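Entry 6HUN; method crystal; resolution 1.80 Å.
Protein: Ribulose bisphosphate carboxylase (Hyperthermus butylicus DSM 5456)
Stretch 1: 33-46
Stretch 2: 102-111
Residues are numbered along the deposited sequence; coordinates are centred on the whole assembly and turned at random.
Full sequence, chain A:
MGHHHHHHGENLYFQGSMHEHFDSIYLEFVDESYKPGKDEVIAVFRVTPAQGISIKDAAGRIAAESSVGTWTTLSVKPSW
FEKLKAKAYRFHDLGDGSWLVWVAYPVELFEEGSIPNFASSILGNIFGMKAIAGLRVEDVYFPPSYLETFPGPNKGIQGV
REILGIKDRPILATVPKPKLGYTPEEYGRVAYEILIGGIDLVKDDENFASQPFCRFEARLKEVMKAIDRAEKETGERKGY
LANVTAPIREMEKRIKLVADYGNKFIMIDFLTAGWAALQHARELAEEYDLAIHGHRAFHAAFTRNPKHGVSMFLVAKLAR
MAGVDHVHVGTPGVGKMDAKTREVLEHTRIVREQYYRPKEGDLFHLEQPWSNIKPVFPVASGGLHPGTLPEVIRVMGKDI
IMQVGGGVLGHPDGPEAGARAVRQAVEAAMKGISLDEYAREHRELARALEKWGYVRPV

Stretch 1 33-46: SYKPGKDEVIAVFR
Stretch 2, residues 102-111: WVAYPVELFE

Antiparallel strands alternate between pairs joined by two hydrogen bonds and pairs joined by none, and a short ladder in this ribulose bisphosphate carboxylase illustrates the rule. Residues 41-46 and 102-105 run at 158° between their N-to-C directions, with axes approaching to 4.6 Å. V41 pairs with Y105: V41 N donates to Y105 O at 2.9 Å, and Y105 N returns a bond of 2.7 Å to V41 O. Two residues along, A43 N reaches V103 O at 2.9 Å and V103 N reaches A43 O at 2.9 Å, the latter pair straighter, with N-H...O angles of 163° and 169°.

Between them lies the non-hydrogen-bonded pair I42-A104, and beyond A43-V103 comes a second, V44-W102, each with CA atoms 4.5 Å apart, against 4.9 Å for V41-Y105 and 5.3 Å for A43-V103. Three CA hydrogens of these pairs point to carbonyl oxygens across the ladder: I42 CA lies 3.4 Å from V103 O, A104 CA 3.4 Å from V41 O, and W102 CA 3.4 Å from A43 O. The torsions are those of extended strands, with phi/psi of -121/125 at I42, -109/141 at A43, -124/131 at V103 and -103/137 at A104.

Because side chains alternate, each face carries its own cluster. On the face of I42, V44, W102 and A104, V44 (chi1 p) sets CG2 over the five-membered ring of W102 (chi1 m, chi2 -109°), 4.1 Å from its centroid, a CH-pi contact. I42 (m, m) instead meets the indole edge, CG2 to CD1 of W102 at 4.2 Å, and sends CD1 to A104 CB at 3.6 Å. The small alanine also receives the preceding loop: P36 CB lies 3.8 Å from A104 CB, and the Y34 ring (chi1 t) meets that methyl edge-on, CE2 to CB at 3.9 Å.

On the other face, A43 CB abuts the edge of the Y105 ring (chi1 m, chi2 86°), 3.8 Å from CE1. F45 (chi1 m, chi2 -78°) brings CE2 to 3.6 Å from V103 CG2 and CZ to 3.4 Å from Y105 OH, a hydroxyl hydrogen-bonded elsewhere in the structure.

Beyond Y105 the chain turns through P106 into a 3-10 segment, 107-109, with L109 N bonding P106 O at 3.1 Å and F110 N bonding V107 O at 3.1 Å. This turn returns apolar groups to V41 (chi1 t), whose CG2 contacts F110 CE2 at 3.6 Å and V107 CG2 at 4.2 Å. In all, the contact buries 674 Å².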

# COMPACT_ATOMS: atom_id res chain seq x y z
N SER A 33 -8.26 -28.85 17.62
CA SER A 33 -9.01 -30.01 17.15
C SER A 33 -9.89 -29.65 15.97
O SER A 33 -10.57 -30.53 15.44
CB SER A 33 -9.85 -30.61 18.29
OG SER A 33 -10.99 -29.80 18.51
N TYR A 34 -9.87 -28.40 15.55
CA TYR A 34 -10.73 -28.01 14.45
C TYR A 34 -10.11 -28.43 13.11
O TYR A 34 -8.88 -28.48 12.94
CB TYR A 34 -10.97 -26.50 14.50
CG TYR A 34 -11.90 -25.91 13.48
CD1 TYR A 34 -13.26 -26.14 13.51
CD2 TYR A 34 -11.39 -25.06 12.48
CE1 TYR A 34 -14.09 -25.57 12.57
CE2 TYR A 34 -12.21 -24.49 11.55
CZ TYR A 34 -13.55 -24.73 11.59
OH TYR A 34 -14.35 -24.14 10.62
N LYS A 35 -10.98 -28.77 12.17
CA LYS A 35 -10.59 -29.14 10.81
C LYS A 35 -11.42 -28.27 9.88
O LYS A 35 -12.63 -28.50 9.70
CB LYS A 35 -10.82 -30.63 10.54
CG LYS A 35 -10.21 -31.59 11.59
CD LYS A 35 -8.67 -31.61 11.47
CE LYS A 35 -8.01 -32.47 12.56
NZ LYS A 35 -8.32 -33.93 12.45
N PRO A 36 -10.84 -27.21 9.30
CA PRO A 36 -11.60 -26.43 8.32
C PRO A 36 -11.93 -27.28 7.10
O PRO A 36 -11.14 -28.13 6.68
CB PRO A 36 -10.65 -25.27 7.97
CG PRO A 36 -9.27 -25.85 8.21
CD PRO A 36 -9.44 -26.80 9.41
N GLY A 37 -13.10 -27.05 6.52
CA GLY A 37 -13.43 -27.67 5.25
C GLY A 37 -12.60 -27.07 4.12
O GLY A 37 -11.64 -26.34 4.34
N LYS A 38 -12.98 -27.40 2.88
CA LYS A 38 -12.36 -26.73 1.74
C LYS A 38 -13.00 -25.37 1.44
O LYS A 38 -12.55 -24.69 0.52
CB LYS A 38 -12.43 -27.62 0.47
CG LYS A 38 -11.26 -28.63 0.26
CD LYS A 38 -9.89 -28.06 0.67
CE LYS A 38 -9.08 -27.49 -0.53
NZ LYS A 38 -7.84 -26.71 -0.12
N ASP A 39 -14.02 -24.96 2.22
CA ASP A 39 -14.83 -23.77 1.93
C ASP A 39 -14.54 -22.58 2.84
O ASP A 39 -15.32 -21.62 2.85
CB ASP A 39 -16.31 -24.11 2.02
CG ASP A 39 -16.69 -24.68 3.38
OD1 ASP A 39 -15.77 -25.18 4.08
OD2 ASP A 39 -17.90 -24.66 3.73
N GLU A 40 -13.48 -22.62 3.63
CA GLU A 40 -13.11 -21.53 4.51
C GLU A 40 -11.85 -20.89 3.94
O GLU A 40 -11.05 -21.58 3.30
CB GLU A 40 -12.84 -22.04 5.92
CG GLU A 40 -14.05 -22.69 6.63
CD GLU A 40 -13.95 -22.46 8.12
OE1 GLU A 40 -13.39 -23.35 8.81
OE2 GLU A 40 -14.37 -21.38 8.62
N VAL A 41 -11.69 -19.59 4.15
CA VAL A 41 -10.38 -18.97 3.89
C VAL A 41 -9.41 -19.42 4.97
O VAL A 41 -9.75 -19.43 6.16
CB VAL A 41 -10.49 -17.44 3.88
CG1 VAL A 41 -9.04 -16.75 3.92
CG2 VAL A 41 -11.33 -16.98 2.72
N ILE A 42 -8.19 -19.79 4.57
CA ILE A 42 -7.15 -20.21 5.50
C ILE A 42 -5.95 -19.28 5.33
O ILE A 42 -5.43 -19.18 4.23
CB ILE A 42 -6.72 -21.66 5.20
CG1 ILE A 42 -7.94 -22.63 5.30
CG2 ILE A 42 -5.57 -22.04 6.11
CD1 ILE A 42 -8.28 -22.81 6.67
N ALA A 43 -5.49 -18.66 6.41
CA ALA A 43 -4.25 -17.87 6.40
C ALA A 43 -3.18 -18.62 7.18
O ALA A 43 -3.46 -19.16 8.25
CB ALA A 43 -4.47 -16.48 7.04
N VAL A 44 -1.93 -18.58 6.70
CA VAL A 44 -0.79 -19.08 7.46
C VAL A 44 0.14 -17.90 7.78
O VAL A 44 0.58 -17.16 6.89
CB VAL A 44 -0.08 -20.24 6.76
CG1 VAL A 44 0.28 -19.88 5.33
CG2 VAL A 44 1.14 -20.61 7.58
N PHE A 45 0.32 -17.68 9.07
CA PHE A 45 1.07 -16.55 9.61
C PHE A 45 2.34 -17.08 10.23
O PHE A 45 2.33 -18.14 10.86
CB PHE A 45 0.29 -15.80 10.71
CG PHE A 45 -1.02 -15.21 10.27
CD1 PHE A 45 -1.08 -14.02 9.54
CD2 PHE A 45 -2.22 -15.77 10.68
CE1 PHE A 45 -2.35 -13.47 9.19
CE2 PHE A 45 -3.42 -15.24 10.32
CZ PHE A 45 -3.49 -14.08 9.55
N ARG A 46 3.42 -16.31 10.13
CA ARG A 46 4.61 -16.59 10.92
C ARG A 46 4.66 -15.58 12.07
O ARG A 46 4.77 -14.38 11.83
CB ARG A 46 5.86 -16.51 10.04
CG ARG A 46 7.12 -16.78 10.88
CD ARG A 46 8.38 -16.77 9.94
NE ARG A 46 9.57 -17.25 10.66
CZ ARG A 46 10.71 -17.56 10.05
NH1 ARG A 46 10.80 -17.43 8.72
NH2 ARG A 46 11.76 -18.02 10.75
N TRP A 102 -1.88 -21.48 11.58
CA TRP A 102 -2.95 -21.51 10.60
C TRP A 102 -4.23 -21.01 11.24
O TRP A 102 -4.64 -21.51 12.30
CB TRP A 102 -3.20 -22.91 10.03
CG TRP A 102 -2.09 -23.45 9.17
CD1 TRP A 102 -2.13 -23.63 7.81
CD2 TRP A 102 -0.80 -23.90 9.60
NE1 TRP A 102 -0.95 -24.15 7.39
CE2 TRP A 102 -0.11 -24.33 8.46
CE3 TRP A 102 -0.16 -23.98 10.83
CZ2 TRP A 102 1.19 -24.83 8.51
CZ3 TRP A 102 1.11 -24.47 10.89
CH2 TRP A 102 1.78 -24.89 9.74
N VAL A 103 -4.89 -20.09 10.57
CA VAL A 103 -6.15 -19.51 11.03
C VAL A 103 -7.18 -19.73 9.93
O VAL A 103 -6.92 -19.44 8.76
CB VAL A 103 -6.01 -18.01 11.36
CG1 VAL A 103 -7.36 -17.46 11.96
CG2 VAL A 103 -4.90 -17.80 12.33
N ALA A 104 -8.33 -20.25 10.32
CA ALA A 104 -9.44 -20.47 9.40
C ALA A 104 -10.49 -19.37 9.59
O ALA A 104 -10.83 -19.01 10.73
CB ALA A 104 -10.06 -21.87 9.64
N TYR A 105 -11.01 -18.86 8.47
CA TYR A 105 -11.92 -17.70 8.40
C TYR A 105 -13.17 -18.07 7.62
O TYR A 105 -13.08 -18.39 6.42
CB TYR A 105 -11.28 -16.49 7.67
CG TYR A 105 -10.09 -15.87 8.36
CD1 TYR A 105 -8.83 -16.36 8.15
CD2 TYR A 105 -10.24 -14.80 9.24
CE1 TYR A 105 -7.75 -15.84 8.78
CE2 TYR A 105 -9.14 -14.25 9.90
CZ TYR A 105 -7.88 -14.78 9.64
OH TYR A 105 -6.77 -14.25 10.27
N PRO A 106 -14.36 -17.87 8.19
CA PRO A 106 -15.60 -18.03 7.39
C PRO A 106 -15.67 -17.04 6.24
O PRO A 106 -15.31 -15.87 6.39
CB PRO A 106 -16.70 -17.75 8.42
CG PRO A 106 -16.03 -17.66 9.75
CD PRO A 106 -14.62 -17.28 9.50
N VAL A 107 -16.11 -17.51 5.07
CA VAL A 107 -16.07 -16.64 3.88
C VAL A 107 -17.02 -15.45 4.01
O VAL A 107 -16.83 -14.42 3.36
CB VAL A 107 -16.37 -17.45 2.60
CG1 VAL A 107 -16.46 -16.54 1.40
CG2 VAL A 107 -15.26 -18.42 2.31
N GLU A 108 -18.04 -15.56 4.86
CA GLU A 108 -18.96 -14.45 5.08
C GLU A 108 -18.29 -13.24 5.74
O GLU A 108 -18.90 -12.17 5.81
CB GLU A 108 -20.14 -14.92 5.95
CG GLU A 108 -21.03 -15.96 5.29
CD GLU A 108 -20.43 -17.36 5.26
OE1 GLU A 108 -20.98 -18.22 4.51
OE2 GLU A 108 -19.41 -17.62 5.95
N LEU A 109 -17.05 -13.37 6.22
CA LEU A 109 -16.34 -12.18 6.71
C LEU A 109 -16.01 -11.19 5.60
O LEU A 109 -15.72 -10.01 5.88
CB LEU A 109 -15.04 -12.58 7.40
CG LEU A 109 -15.04 -13.20 8.80
CD1 LEU A 109 -13.64 -13.66 9.15
CD2 LEU A 109 -15.59 -12.20 9.87
N PHE A 110 -15.90 -11.66 4.34
CA PHE A 110 -15.27 -10.88 3.27
C PHE A 110 -16.31 -10.34 2.30
O PHE A 110 -17.27 -11.04 1.95
CB PHE A 110 -14.21 -11.75 2.56
CG PHE A 110 -13.20 -12.34 3.54
CD1 PHE A 110 -12.19 -11.54 4.09
CD2 PHE A 110 -13.26 -13.69 3.93
CE1 PHE A 110 -11.27 -12.07 4.99
CE2 PHE A 110 -12.37 -14.22 4.83
CZ PHE A 110 -11.35 -13.43 5.35
N GLU A 111 -16.15 -9.09 1.85
CA GLU A 111 -17.01 -8.58 0.80
C GLU A 111 -16.59 -9.18 -0.54
O GLU A 111 -15.39 -9.26 -0.86
CB GLU A 111 -16.96 -7.06 0.71
CG GLU A 111 -17.97 -6.56 -0.35
CD GLU A 111 -17.97 -5.04 -0.56
OE1 GLU A 111 -17.60 -4.29 0.36
OE2 GLU A 111 -18.41 -4.59 -1.65